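Local coordinates for putative exported protein (Bordetella pertussis, PDB 2DVZ), which binds L-glutamate in a buried pocket and probably serves as the periplasmic solute receptor of a tripartite tricarboxylate-type uptake system, at residues Phe112-Asn117 with Pro240-Leu245; Asn196-Met201 with Gln279-Ser284; Gly65-Ala70 with Leu98-Ile103; Val23-Ala28 with Leu79-Val84; Gly142-Gly147 with Ile190-Asp195. One frame throughout, in Å; residues are numbered along the deposited sequence.

Interaction 1: Phe112-Asn117 with Pro240-Leu245. With GLU (glutamic acid), chain G.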
# COMPACT_ATOMS: atom_id res chain seq x y z
N PHE A 112 10.97 0.71 -3.43
CA PHE A 112 10.67 1.43 -4.67
C PHE A 112 10.20 2.85 -4.41
O PHE A 112 10.74 3.83 -4.95
CB PHE A 112 9.54 0.76 -5.44
CG PHE A 112 9.90 -0.56 -6.09
CD1 PHE A 112 11.25 -0.97 -6.22
CD2 PHE A 112 8.89 -1.37 -6.62
CE1 PHE A 112 11.58 -2.19 -6.86
CE2 PHE A 112 9.22 -2.60 -7.29
CZ PHE A 112 10.55 -3.00 -7.40
N ALA A 113 9.16 2.98 -3.59
CA ALA A 113 8.55 4.31 -3.43
C ALA A 113 7.85 4.45 -2.11
O ALA A 113 7.24 3.50 -1.56
CB ALA A 113 7.58 4.60 -4.56
N ASN A 114 7.92 5.66 -1.60
CA ASN A 114 7.05 6.07 -0.55
C ASN A 114 5.73 6.58 -1.14
O ASN A 114 5.73 7.26 -2.14
CB ASN A 114 7.76 7.09 0.30
CG ASN A 114 8.89 6.47 1.09
OD1 ASN A 114 8.67 5.68 2.01
ND2 ASN A 114 10.10 6.85 0.76
N THR A 115 4.61 6.24 -0.50
CA THR A 115 3.28 6.42 -1.09
C THR A 115 2.26 6.99 -0.11
O THR A 115 2.18 6.58 1.07
CB THR A 115 2.79 5.10 -1.67
OG1 THR A 115 3.75 4.64 -2.62
CG2 THR A 115 1.50 5.26 -2.38
N ALA A 116 1.47 7.96 -0.62
CA ALA A 116 0.43 8.61 0.18
C ALA A 116 -0.77 7.71 0.29
O ALA A 116 -1.11 6.99 -0.66
CB ALA A 116 0.00 9.96 -0.47
N ASN A 117 -1.41 7.75 1.45
CA ASN A 117 -2.75 7.22 1.61
C ASN A 117 -3.79 8.35 1.50
O ASN A 117 -3.44 9.54 1.53
CB ASN A 117 -2.88 6.44 2.92
CG ASN A 117 -2.21 5.08 2.88
OD1 ASN A 117 -2.13 4.39 3.92
ND2 ASN A 117 -1.73 4.67 1.72
N PRO A 240 2.15 7.80 5.74
CA PRO A 240 2.15 7.13 4.45
C PRO A 240 2.60 5.67 4.52
O PRO A 240 2.96 5.15 5.59
CB PRO A 240 3.15 7.94 3.64
CG PRO A 240 4.00 8.68 4.65
CD PRO A 240 3.27 8.74 5.93
N VAL A 241 2.55 5.02 3.36
CA VAL A 241 3.03 3.65 3.19
C VAL A 241 4.21 3.64 2.18
O VAL A 241 4.83 4.69 1.91
CB VAL A 241 1.86 2.70 2.79
CG1 VAL A 241 0.80 2.69 3.86
CG2 VAL A 241 1.26 3.03 1.39
N TRP A 242 4.53 2.46 1.66
CA TRP A 242 5.61 2.27 0.70
C TRP A 242 5.44 0.92 0.01
O TRP A 242 4.66 0.07 0.47
CB TRP A 242 7.04 2.41 1.31
CG TRP A 242 7.30 1.77 2.71
CD1 TRP A 242 7.73 2.44 3.80
CD2 TRP A 242 7.17 0.39 3.11
NE1 TRP A 242 7.88 1.58 4.86
CE2 TRP A 242 7.57 0.31 4.46
CE3 TRP A 242 6.78 -0.80 2.44
CZ2 TRP A 242 7.53 -0.91 5.21
CZ3 TRP A 242 6.73 -2.03 3.20
CH2 TRP A 242 7.12 -2.06 4.57
N TYR A 243 6.14 0.79 -1.11
CA TYR A 243 6.19 -0.43 -1.91
C TYR A 243 7.64 -0.78 -2.23
O TYR A 243 8.39 0.07 -2.64
CB TYR A 243 5.36 -0.25 -3.21
CG TYR A 243 3.93 0.00 -2.83
CD1 TYR A 243 3.05 -1.08 -2.62
CD2 TYR A 243 3.46 1.31 -2.60
CE1 TYR A 243 1.73 -0.86 -2.21
CE2 TYR A 243 2.14 1.55 -2.21
CZ TYR A 243 1.28 0.46 -2.00
OH TYR A 243 -0.01 0.69 -1.59
N GLY A 244 8.01 -2.04 -2.06
CA GLY A 244 9.38 -2.44 -2.33
C GLY A 244 9.52 -3.87 -2.81
O GLY A 244 8.53 -4.58 -3.02
N LEU A 245 10.77 -4.30 -2.96
CA LEU A 245 11.07 -5.56 -3.58
C LEU A 245 11.69 -6.50 -2.54
O LEU A 245 12.55 -6.10 -1.78
CB LEU A 245 11.96 -5.36 -4.81
CG LEU A 245 12.14 -6.57 -5.74
CD1 LEU A 245 10.84 -7.12 -6.41
CD2 LEU A 245 13.14 -6.22 -6.78
N GLU G . -3.48 -2.18 1.03
CA GLU G . -2.25 -2.54 0.28
C GLU G . -1.01 -1.92 0.89
O GLU G . -0.29 -1.09 0.32
CB GLU G . -2.42 -2.23 -1.20
CG GLU G . -3.79 -2.69 -1.74
CD GLU G . -3.77 -3.08 -3.19
OE1 GLU G . -2.68 -3.02 -3.79
OE2 GLU G . -4.86 -3.48 -3.75
OXT GLU G . -0.66 -2.31 2.02
O HOH W 1 6.36 6.10 3.57

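Interaction 2: Asn196-Met201 with Gln279-Ser284. With GLU (glutamic acid), chain G.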
# COMPACT_ATOMS: atom_id res chain seq x y z
N ASN A 196 -4.62 3.64 -0.75
CA ASN A 196 -3.31 4.14 -1.09
C ASN A 196 -3.60 4.96 -2.31
O ASN A 196 -4.37 4.56 -3.17
CB ASN A 196 -2.31 3.00 -1.41
CG ASN A 196 -2.51 1.73 -0.51
OD1 ASN A 196 -2.91 0.68 -1.01
ND2 ASN A 196 -2.24 1.84 0.78
N LEU A 197 -2.97 6.12 -2.39
CA LEU A 197 -3.35 7.14 -3.39
C LEU A 197 -3.31 6.70 -4.87
O LEU A 197 -4.26 6.97 -5.59
CB LEU A 197 -2.63 8.48 -3.08
CG LEU A 197 -2.98 9.76 -3.88
CD1 LEU A 197 -4.54 10.00 -4.09
CD2 LEU A 197 -2.29 10.96 -3.25
N PRO A 198 -2.23 6.03 -5.34
CA PRO A 198 -2.17 5.68 -6.77
C PRO A 198 -3.40 5.04 -7.45
O PRO A 198 -3.66 5.36 -8.62
CB PRO A 198 -0.93 4.78 -6.87
CG PRO A 198 -0.08 5.28 -5.75
CD PRO A 198 -0.99 5.61 -4.65
N SER A 199 -4.12 4.13 -6.78
CA SER A 199 -5.30 3.47 -7.39
C SER A 199 -6.54 4.36 -7.42
O SER A 199 -7.41 4.20 -8.29
CB SER A 199 -5.64 2.12 -6.71
OG SER A 199 -5.39 2.16 -5.33
N SER A 200 -6.65 5.27 -6.46
CA SER A 200 -7.75 6.19 -6.42
C SER A 200 -7.44 7.42 -7.27
O SER A 200 -8.35 8.09 -7.71
CB SER A 200 -8.04 6.60 -4.97
OG SER A 200 -8.68 5.53 -4.25
N MSE A 201 -6.16 7.72 -7.49
CA MSE A 201 -5.76 8.92 -8.24
C MSE A 201 -6.47 9.21 -9.56
O MSE A 201 -6.92 10.34 -9.73
CB MSE A 201 -4.23 9.06 -8.40
CG MSE A 201 -3.81 10.40 -9.05
SE MSE A 201 -4.24 11.98 -7.86
CE MSE A 201 -2.59 12.05 -6.80
N GLN A 279 0.97 9.95 -9.45
CA GLN A 279 0.09 9.02 -8.75
C GLN A 279 0.03 9.28 -7.25
O GLN A 279 -0.86 8.77 -6.59
CB GLN A 279 0.52 7.56 -8.96
CG GLN A 279 1.75 7.21 -8.21
CD GLN A 279 2.25 5.79 -8.43
OE1 GLN A 279 2.15 5.21 -9.53
NE2 GLN A 279 2.85 5.25 -7.37
N GLY A 280 0.99 10.04 -6.72
CA GLY A 280 1.01 10.33 -5.30
C GLY A 280 2.07 9.56 -4.53
O GLY A 280 1.85 9.25 -3.38
N SER A 281 3.18 9.22 -5.21
CA SER A 281 4.35 8.57 -4.63
C SER A 281 5.64 9.38 -4.86
O SER A 281 5.67 10.37 -5.58
CB SER A 281 4.57 7.17 -5.24
OG SER A 281 3.43 6.36 -5.19
N ALA A 282 6.71 8.90 -4.26
CA ALA A 282 8.00 9.48 -4.42
C ALA A 282 9.02 8.35 -4.41
O ALA A 282 8.97 7.49 -3.52
CB ALA A 282 8.29 10.45 -3.27
N PRO A 283 9.97 8.37 -5.37
CA PRO A 283 10.97 7.27 -5.44
C PRO A 283 11.82 7.16 -4.18
O PRO A 283 12.15 8.17 -3.57
CB PRO A 283 11.85 7.63 -6.66
CG PRO A 283 11.49 9.13 -7.02
CD PRO A 283 10.14 9.41 -6.43
N SER A 284 12.18 5.94 -3.80
CA SER A 284 13.16 5.70 -2.74
C SER A 284 14.48 5.10 -3.34
O SER A 284 15.45 5.82 -3.57
CB SER A 284 12.54 4.82 -1.66
OG SER A 284 13.39 4.67 -0.55
N GLU G . -3.48 -2.18 1.03
CA GLU G . -2.25 -2.54 0.28
C GLU G . -1.01 -1.92 0.89
O GLU G . -0.29 -1.09 0.32
CB GLU G . -2.42 -2.23 -1.20
CG GLU G . -3.79 -2.69 -1.74
CD GLU G . -3.77 -3.08 -3.19
OE1 GLU G . -2.68 -3.02 -3.79
OE2 GLU G . -4.86 -3.48 -3.75
OXT GLU G . -0.66 -2.31 2.02

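Interaction 3: Gly65-Ala70 with Leu98-Ile103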
# COMPACT_ATOMS: atom_id res chain seq x y z
N GLY A 65 -0.64 -14.32 -0.87
CA GLY A 65 0.47 -14.08 -1.79
C GLY A 65 1.79 -13.99 -1.06
O GLY A 65 2.81 -14.48 -1.57
N ALA A 66 1.80 -13.36 0.11
CA ALA A 66 3.06 -13.25 0.86
C ALA A 66 3.55 -14.60 1.38
O ALA A 66 4.75 -14.79 1.54
CB ALA A 66 2.98 -12.23 2.01
N SER A 67 2.62 -15.53 1.66
CA SER A 67 2.97 -16.82 2.27
C SER A 67 3.59 -17.65 1.19
O SER A 67 4.59 -18.34 1.41
CB SER A 67 1.74 -17.51 2.87
OG SER A 67 1.20 -16.75 3.97
N GLU A 68 3.01 -17.55 -0.00
CA GLU A 68 3.54 -18.17 -1.22
C GLU A 68 4.93 -17.68 -1.62
O GLU A 68 5.81 -18.49 -1.97
CB GLU A 68 2.59 -17.94 -2.39
CG GLU A 68 3.09 -18.62 -3.63
CD GLU A 68 2.06 -18.72 -4.72
OE1 GLU A 68 0.91 -19.21 -4.45
OE2 GLU A 68 2.43 -18.32 -5.86
N ALA A 69 5.12 -16.37 -1.61
CA ALA A 69 6.42 -15.79 -1.89
C ALA A 69 7.46 -16.27 -0.87
O ALA A 69 8.64 -16.46 -1.22
CB ALA A 69 6.30 -14.27 -1.88
N ALA A 70 7.04 -16.46 0.38
CA ALA A 70 7.94 -16.88 1.45
C ALA A 70 8.45 -18.33 1.29
O ALA A 70 9.56 -18.67 1.76
CB ALA A 70 7.28 -16.69 2.80
N LEU A 98 -0.45 -16.56 11.29
CA LEU A 98 0.07 -16.12 9.99
C LEU A 98 1.21 -17.09 9.59
O LEU A 98 2.10 -17.34 10.40
CB LEU A 98 0.54 -14.66 10.05
CG LEU A 98 0.77 -13.95 8.71
CD1 LEU A 98 -0.55 -13.54 8.09
CD2 LEU A 98 1.65 -12.74 8.92
N PRO A 99 1.17 -17.65 8.36
CA PRO A 99 2.17 -18.61 7.85
C PRO A 99 3.55 -18.06 7.40
O PRO A 99 4.30 -18.78 6.72
CB PRO A 99 1.47 -19.23 6.64
CG PRO A 99 0.06 -18.73 6.70
CD PRO A 99 0.10 -17.43 7.38
N TYR A 100 3.88 -16.81 7.75
CA TYR A 100 5.19 -16.27 7.43
C TYR A 100 5.57 -15.26 8.51
O TYR A 100 4.72 -14.74 9.17
CB TYR A 100 5.22 -15.64 6.02
CG TYR A 100 4.38 -14.38 5.88
CD1 TYR A 100 4.92 -13.14 6.16
CD2 TYR A 100 3.05 -14.45 5.48
CE1 TYR A 100 4.16 -11.96 6.03
CE2 TYR A 100 2.28 -13.30 5.35
CZ TYR A 100 2.84 -12.06 5.63
OH TYR A 100 2.09 -10.92 5.53
N ASP A 101 6.87 -15.06 8.71
CA ASP A 101 7.40 -14.00 9.54
C ASP A 101 7.95 -12.99 8.51
O ASP A 101 8.84 -13.33 7.74
CB ASP A 101 8.51 -14.57 10.45
CG ASP A 101 9.10 -13.55 11.44
OD1 ASP A 101 9.32 -12.33 11.12
OD2 ASP A 101 9.40 -14.01 12.56
N PRO A 102 7.37 -11.76 8.47
CA PRO A 102 7.78 -10.77 7.46
C PRO A 102 9.29 -10.47 7.49
O PRO A 102 9.89 -10.20 6.46
CB PRO A 102 6.97 -9.51 7.85
CG PRO A 102 6.57 -9.74 9.31
CD PRO A 102 6.32 -11.22 9.36
N ILE A 103 9.88 -10.53 8.67
CA ILE A 103 11.27 -10.12 8.83
C ILE A 103 12.25 -11.28 8.60
O ILE A 103 13.22 -11.13 7.86
CB ILE A 103 11.49 -9.32 10.15
CG1 ILE A 103 10.66 -8.02 10.11
CG2 ILE A 103 13.02 -9.05 10.43
CD1 ILE A 103 10.49 -7.30 11.44

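Interaction 4: Val23-Ala28 with Leu79-Val84. With GLU (glutamic acid), chain G.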
# COMPACT_ATOMS: atom_id res chain seq x y z
N VAL A 23 7.38 -12.04 -10.31
CA VAL A 23 7.17 -11.05 -9.28
C VAL A 23 5.75 -11.20 -8.79
O VAL A 23 4.80 -10.98 -9.52
CB VAL A 23 7.44 -9.61 -9.77
CG1 VAL A 23 7.24 -8.58 -8.56
CG2 VAL A 23 8.88 -9.50 -10.34
N ILE A 24 5.63 -11.58 -7.54
CA ILE A 24 4.34 -11.79 -6.92
C ILE A 24 3.84 -10.51 -6.28
O ILE A 24 4.47 -9.94 -5.37
CB ILE A 24 4.37 -12.97 -5.89
CG1 ILE A 24 4.74 -14.31 -6.57
CG2 ILE A 24 3.03 -13.12 -5.16
CD1 ILE A 24 5.06 -15.48 -5.49
N VAL A 25 2.66 -10.09 -6.74
CA VAL A 25 1.92 -8.99 -6.15
C VAL A 25 0.80 -9.58 -5.26
O VAL A 25 -0.15 -10.20 -5.77
CB VAL A 25 1.41 -8.01 -7.27
CG1 VAL A 25 0.37 -7.01 -6.76
CG2 VAL A 25 2.60 -7.31 -7.87
N PRO A 26 0.91 -9.40 -3.94
CA PRO A 26 -0.04 -10.01 -3.01
C PRO A 26 -1.42 -9.33 -2.96
O PRO A 26 -2.14 -9.45 -1.99
CB PRO A 26 0.71 -9.92 -1.68
CG PRO A 26 1.45 -8.60 -1.82
CD PRO A 26 1.95 -8.64 -3.23
N PHE A 27 -1.82 -8.67 -4.05
CA PHE A 27 -3.12 -8.01 -4.14
C PHE A 27 -3.68 -8.15 -5.54
O PHE A 27 -2.94 -8.39 -6.49
CB PHE A 27 -3.01 -6.54 -3.75
CG PHE A 27 -2.86 -6.34 -2.29
CD1 PHE A 27 -3.97 -6.46 -1.44
CD2 PHE A 27 -1.60 -6.08 -1.74
CE1 PHE A 27 -3.85 -6.32 -0.08
CE2 PHE A 27 -1.47 -5.92 -0.35
CZ PHE A 27 -2.60 -6.04 0.48
N ALA A 28 -4.98 -7.96 -5.66
CA ALA A 28 -5.69 -8.00 -6.95
C ALA A 28 -5.15 -6.94 -7.92
O ALA A 28 -4.53 -5.96 -7.50
CB ALA A 28 -7.20 -7.76 -6.69
N LEU A 79 10.24 -13.41 -6.84
CA LEU A 79 10.32 -12.25 -5.95
C LEU A 79 8.92 -11.80 -5.61
O LEU A 79 7.94 -12.34 -6.13
CB LEU A 79 11.10 -11.12 -6.66
CG LEU A 79 12.48 -11.50 -7.21
CD1 LEU A 79 12.98 -10.35 -7.98
CD2 LEU A 79 13.46 -11.83 -6.14
N SER A 80 8.81 -10.82 -4.74
CA SER A 80 7.50 -10.32 -4.32
C SER A 80 7.57 -8.85 -3.95
O SER A 80 8.67 -8.28 -3.80
CB SER A 80 6.90 -11.18 -3.17
OG SER A 80 7.64 -11.03 -1.96
N ILE A 81 6.39 -8.21 -3.88
CA ILE A 81 6.26 -6.80 -3.54
C ILE A 81 5.92 -6.64 -2.07
O ILE A 81 4.86 -7.11 -1.63
CB ILE A 81 5.21 -6.07 -4.43
CG1 ILE A 81 5.50 -6.29 -5.91
CG2 ILE A 81 5.21 -4.54 -4.15
CD1 ILE A 81 6.90 -5.78 -6.34
N ALA A 82 6.82 -5.99 -1.32
CA ALA A 82 6.56 -5.68 0.09
C ALA A 82 5.55 -4.56 0.15
O ALA A 82 5.61 -3.62 -0.67
CB ALA A 82 7.84 -5.26 0.83
N THR A 83 4.63 -4.67 1.10
CA THR A 83 3.59 -3.68 1.33
C THR A 83 3.48 -3.59 2.82
O THR A 83 3.92 -4.51 3.53
CB THR A 83 2.23 -4.14 0.78
OG1 THR A 83 1.79 -5.27 1.52
CG2 THR A 83 2.29 -4.47 -0.72
N VAL A 84 2.89 -2.50 3.32
CA VAL A 84 2.71 -2.37 4.76
C VAL A 84 1.70 -3.41 5.29
O VAL A 84 1.79 -3.81 6.45
CB VAL A 84 2.39 -0.88 5.20
CG1 VAL A 84 2.19 -0.81 6.70
CG2 VAL A 84 3.53 0.06 4.82
N GLU G . -3.48 -2.18 1.03
CA GLU G . -2.25 -2.54 0.28
C GLU G . -1.01 -1.92 0.89
O GLU G . -0.29 -1.09 0.32
CB GLU G . -2.42 -2.23 -1.20
CG GLU G . -3.79 -2.69 -1.74
CD GLU G . -3.77 -3.08 -3.19
OE1 GLU G . -2.68 -3.02 -3.79
OE2 GLU G . -4.86 -3.48 -3.75
OXT GLU G . -0.66 -2.31 2.02

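Interaction 5: Gly142-Gly147 with Ile190-Asp195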
# COMPACT_ATOMS: atom_id res chain seq x y z
N GLY A 142 -22.76 4.66 12.21
CA GLY A 142 -23.12 3.32 11.81
C GLY A 142 -23.78 3.23 10.45
O GLY A 142 -24.05 2.11 9.97
N LYS A 143 -24.05 4.36 9.81
CA LYS A 143 -24.84 4.40 8.57
C LYS A 143 -24.04 4.40 7.27
O LYS A 143 -24.53 3.97 6.21
CB LYS A 143 -25.76 5.60 8.58
CG LYS A 143 -26.92 5.40 9.57
CD LYS A 143 -27.72 6.64 9.79
CE LYS A 143 -28.98 6.57 9.00
NZ LYS A 143 -29.84 7.67 9.50
N TYR A 144 -22.81 4.89 7.34
CA TYR A 144 -21.95 4.90 6.15
C TYR A 144 -21.02 3.70 6.24
O TYR A 144 -20.69 3.23 7.35
CB TYR A 144 -21.12 6.20 6.08
CG TYR A 144 -21.93 7.40 5.60
CD1 TYR A 144 -22.13 7.61 4.24
CD2 TYR A 144 -22.49 8.32 6.50
CE1 TYR A 144 -22.86 8.69 3.77
CE2 TYR A 144 -23.24 9.39 6.04
CZ TYR A 144 -23.41 9.58 4.66
OH TYR A 144 -24.10 10.65 4.13
N SER A 145 -20.60 3.23 5.09
CA SER A 145 -19.61 2.18 5.03
C SER A 145 -18.40 2.58 4.17
O SER A 145 -18.45 3.49 3.32
CB SER A 145 -20.25 0.93 4.46
OG SER A 145 -20.56 1.19 3.11
N TYR A 146 -17.30 1.88 4.42
CA TYR A 146 -16.05 2.17 3.76
C TYR A 146 -15.45 0.86 3.31
O TYR A 146 -15.64 -0.17 3.96
CB TYR A 146 -15.09 2.91 4.70
CG TYR A 146 -14.37 2.11 5.78
CD1 TYR A 146 -13.10 1.52 5.54
CD2 TYR A 146 -14.92 1.99 7.07
CE1 TYR A 146 -12.41 0.82 6.56
CE2 TYR A 146 -14.24 1.29 8.08
CZ TYR A 146 -12.99 0.72 7.83
OH TYR A 146 -12.33 0.05 8.86
N GLY A 147 -14.73 0.94 2.20
CA GLY A 147 -14.02 -0.17 1.64
C GLY A 147 -12.55 -0.10 1.98
O GLY A 147 -11.99 0.98 2.21
N ILE A 190 -20.29 1.57 -1.79
CA ILE A 190 -19.72 2.03 -0.50
C ILE A 190 -19.61 3.55 -0.69
O ILE A 190 -19.38 4.00 -1.81
CB ILE A 190 -18.34 1.36 -0.16
CG1 ILE A 190 -17.38 1.50 -1.35
CG2 ILE A 190 -18.52 -0.12 0.23
CD1 ILE A 190 -15.99 0.91 -1.21
N GLU A 191 -19.82 4.32 0.37
CA GLU A 191 -19.79 5.79 0.27
C GLU A 191 -18.33 6.31 0.41
O GLU A 191 -17.94 7.30 -0.20
CB GLU A 191 -20.75 6.41 1.33
CG GLU A 191 -22.30 5.96 1.27
CD GLU A 191 -22.66 4.46 1.69
OE1 GLU A 191 -22.00 3.83 2.56
OE2 GLU A 191 -23.69 3.93 1.13
N LEU A 192 -17.54 5.60 1.23
CA LEU A 192 -16.17 5.97 1.58
C LEU A 192 -15.20 4.89 1.10
O LEU A 192 -15.57 3.71 0.94
CB LEU A 192 -16.02 6.12 3.11
CG LEU A 192 -16.52 7.34 3.91
CD1 LEU A 192 -18.04 7.73 3.72
CD2 LEU A 192 -16.20 7.16 5.39
N ILE A 193 -13.96 5.30 0.88
CA ILE A 193 -12.88 4.37 0.64
C ILE A 193 -11.66 4.87 1.36
O ILE A 193 -11.37 6.06 1.34
CB ILE A 193 -12.60 4.13 -0.86
CG1 ILE A 193 -11.66 2.92 -1.06
CG2 ILE A 193 -12.14 5.43 -1.59
CD1 ILE A 193 -11.30 2.61 -2.47
N PHE A 194 -10.96 3.96 2.03
CA PHE A 194 -9.61 4.24 2.51
C PHE A 194 -8.68 3.56 1.54
O PHE A 194 -8.77 2.35 1.35
CB PHE A 194 -9.44 3.71 3.92
CG PHE A 194 -10.15 4.54 4.96
CD1 PHE A 194 -9.46 5.54 5.66
CD2 PHE A 194 -11.50 4.34 5.22
CE1 PHE A 194 -10.14 6.31 6.60
CE2 PHE A 194 -12.20 5.14 6.18
CZ PHE A 194 -11.52 6.11 6.85
N ASP A 195 -7.82 4.34 0.88
CA ASP A 195 -6.93 3.79 -0.12
C ASP A 195 -5.50 4.33 -0.03
O ASP A 195 -5.22 5.31 0.69
CB ASP A 195 -7.49 4.04 -1.53
CG ASP A 195 -6.94 3.07 -2.56
OD1 ASP A 195 -6.26 2.09 -2.16
OD2 ASP A 195 -7.20 3.28 -3.77
O HOH W 2 -25.08 3.28 3.83

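Interaction 1: Phe112-Asn117 with Pro240-Leu245
The Tyr243 ring meets Thr115 at its edge: Thr115 CB lies in the ring plane, with OG1 3.3 Å from Tyr243 CD2. Thr115 OG1 itself is hydrogen-bonded to Ser281. The phenol ends at the ligand, where Tyr243 OH donates a short but weak bond to O of the bound glutamate (2.6 Å). Gly244 CA stands 4.2 Å above the plane of the Phe112 ring, offset toward the rim, and Leu245 CB touches the ring tip at Phe112 CZ (3.8 Å). On the sheet side opposite Tyr243, Asn114 OD1 comes to the edge of the Trp242 indole. One water bridges Asn114 OD1 (2.8 Å) and Val241 O.

The backbones run antiparallel. Val241 N reaches Thr115 O (2.8 Å) nearly along the carbonyl axis, whereas Thr115 N approaches Val241 O from 51° above its plane. Phe112 and Ala113 both face Tyr243 in a classic beta bulge, whose second bond, Phe112 N to Tyr243 O, is weak.

Strand 281-283 lies along the far side of strand 106-121, and strand 78-82 flanks 241-248. Helix 288-307 packs on Trp242, while helix 32-48 covers Tyr243 and Thr115.

Interaction 2: Asn196-Met201 with Gln279-Ser284
Gly280 leaves the helix 270-279 with positive phi (106°), closing it in a Schellman motif and turning the chain into strand 281-283 just where it passes the first turn of helix 197-205. The contact is thus a helix C-terminus set against a helix N-terminus, beside the sheet of this periplasmic binding protein.

Gln279 O is the focus. It points at the opening turn of the other helix, 3.3 Å from Pro198 N, which has no hydrogen to give; a CA-H...O contact from Pro198 CA (3.4 Å) meets it instead. Leu197 CG and the selenomethionine methyl, Met201 CE, approach the same oxygen, CE at 3.7 Å. Met201 starts anti to its backbone N and then bends at chi2 and chi3, which brings CE back over the carbonyl. Carbon-bound groups of the first turn thus surround this oxygen. Leu197 CD2 rests on Gly280 CA.

Pro198 forms the other half. Its ring crosses the Gln279 side chain obliquely, CB and CG against Gln279 CB, CG and CD. That side chain leaves CA in the crowded position between N and C (chi1 73°) and then runs extended.

Just before this helix, Asn196 belongs to the glutamate site, while Ser199 and Ser200 both bond to Asp195. Strand 106-121 closes in on Pro198 through Thr115. The Gln279 amide presses NE2 to 3.3 Å from Pro198 CG and, lying in one plane with its acceptor, donates a very short, nearly straight bond to Ser281 OG (2.5 Å, 163°).

Interaction 3: Gly65-Ala70 with Leu98-Ile103
Tyr100 holds CG in the crowded position between its own N and carbonyl carbon (chi1 68°), with the ring turned across the CB bond (chi2 88°); this sets one face of the ring over Ala66 of helix 63-71 and its CD2 edge beside Ser67. Ser67 puts OG anti to its carbonyl carbon, at the border of that ring.

Ala66 supplies the methyl under the ring. Its CB sits 3.9 Å from the Tyr100 ring centroid, 27° off the normal, a CH-pi contact over the face, displaced toward CE2 and CZ. Leu98 CD2 lies over the opposite face near the rim, so the ring is held between a helix methyl and a leucine of its own loop. Ser67 OG comes in near the ring plane, 3.3 Å from Tyr100 CD2, and also touches Pro99 CG; its hydrogen bond goes back along the helix to Ala63 O. One turn on, Ala70 CB meets Tyr100 CB at 4.0 Å. The phenol OH bonds to Thr86 O, tying the loop to helix 84-93. Beyond the tyrosine, Asp101 OD1 accepts from Ile103 N (3.1 Å) through its anti lone pair, an Asx turn.

The Tyr100 side chain is about 10 Å from the bound glutamate, so this is structural packing: the loop between helix 84-93 and strand 106-121 is laid on a helix of the beta-alpha-beta crossover that joins strands 52-56 and 78-82.

Interaction 4: Val23-Ala28 with Leu79-Val84
Two backbone bonds stitch these parallel strands. Ile24 N donates to Leu79 O at 2.8 Å in a nearly straight bond (169°), although it arrives from above the carbonyl plane. Ile24 O in turn takes Ile81 N at 3.0 Å, this time nearly along the C=O axis. A weaker CA-H...O contact is added by Ser80 CA, 3.2 Å from Ile24 O.

Around this seam Ile81 does most of the packing. Its CD1 meets Val23 CG1 (3.6 Å), while CG1 lies side by side with Val25 CG2. Pro26 closes the row with CD and CG against Ile81 O.

The pair belongs to the mixed sheet of one alpha/beta lobe of the periplasmic binding protein fold, with strand 52-56 parallel beyond 21-25 and strand 241-248 antiparallel beyond 78-82. As in such lobes, the loops after the strands carry the ligand. Phe27 spreads its ring face under the bound glutamate, whose CG stands 3.7 Å above the ring centre. Thr83 reaches the ring tip to tip, with OG1 in plane at the edge, 3.8 Å from Phe27 CE2. Thr83 is the N-cap residue of helix 84-93, and its OG1 bonds to Thr86 OG1. Its CB also packs against glutamate OXT (3.6 Å).

Interaction 5: Gly142-Gly147 with Ile190-Asp195
Tyr146 and Phe194 make the apolar centre, a T-shaped pair in which the edge of Phe194 points at the face of Tyr146, the centroids 4.9 Å apart and the planes 75° to each other. Phe194 CE2 stands over the tyrosine ring toward its rim, and CD2 presses close on Tyr146 CD1 (3.3 Å). Tyr146 gets there with CG in the crowded position between N and C (chi1 77°). Its CB also packs on Leu192 CB, and its OH bonds to Glu160 of helix 154-166. On the other side of the sheet Ile190 lays CD1 against Gly147 CA (3.6 Å).

The strands run parallel, central neighbours in the second alpha/beta lobe: 145-148 is flanked by 171-174 as well, and 192-196 by the long antiparallel strand 106-121. Ser145 O receives Leu192 N, and Gly147 O receives Phe194 N (3.2 Å), both nearly along the carbonyl axis. Gly147 N reaches Leu192 O from above its plane.

Toward the start of the strands the contact turns polar. Glu191 bends at chi2 so that OE1 is gripped twice by one residue: Ser145 N meets it nearly along the C-O axis at 3.0 Å, and Ser145 OG donates from above the carboxylate plane at 3.1 Å. Two N-H or O-H donors on one oxygen probably help keep the acid ionised. The aliphatic part of Glu191 lies at the Tyr144 ring edge, with CG 3.4 Å from Tyr144 CD1. Outermost, a water donates to Lys143 O (2.5 Å) and, weakly, to Glu191 OE2.

Interactions 1, 2 and 4 all touch the bound glutamate. Strand 106-121 links interaction 1 to interaction 2 through Ala116 O and Leu197 N (2.7 Å), and strand 241-248 links it to interaction 4 through Gly244 O and Ala82 N (2.8 Å). Interaction 5 lies in the other lobe, its centre about 25 Å from that of interaction 4, with the ligand between the lobes. It meets interaction 2 where Asp195 OD2 is 2.7 Å from Ser200 OG, and strand 106-121 also runs beside 192-196, so one strand serves both lobes. Interaction 3 lies behind interaction 4, where Ala69 CB packs 3.4 Å from Ser80 CB, away from the pocket.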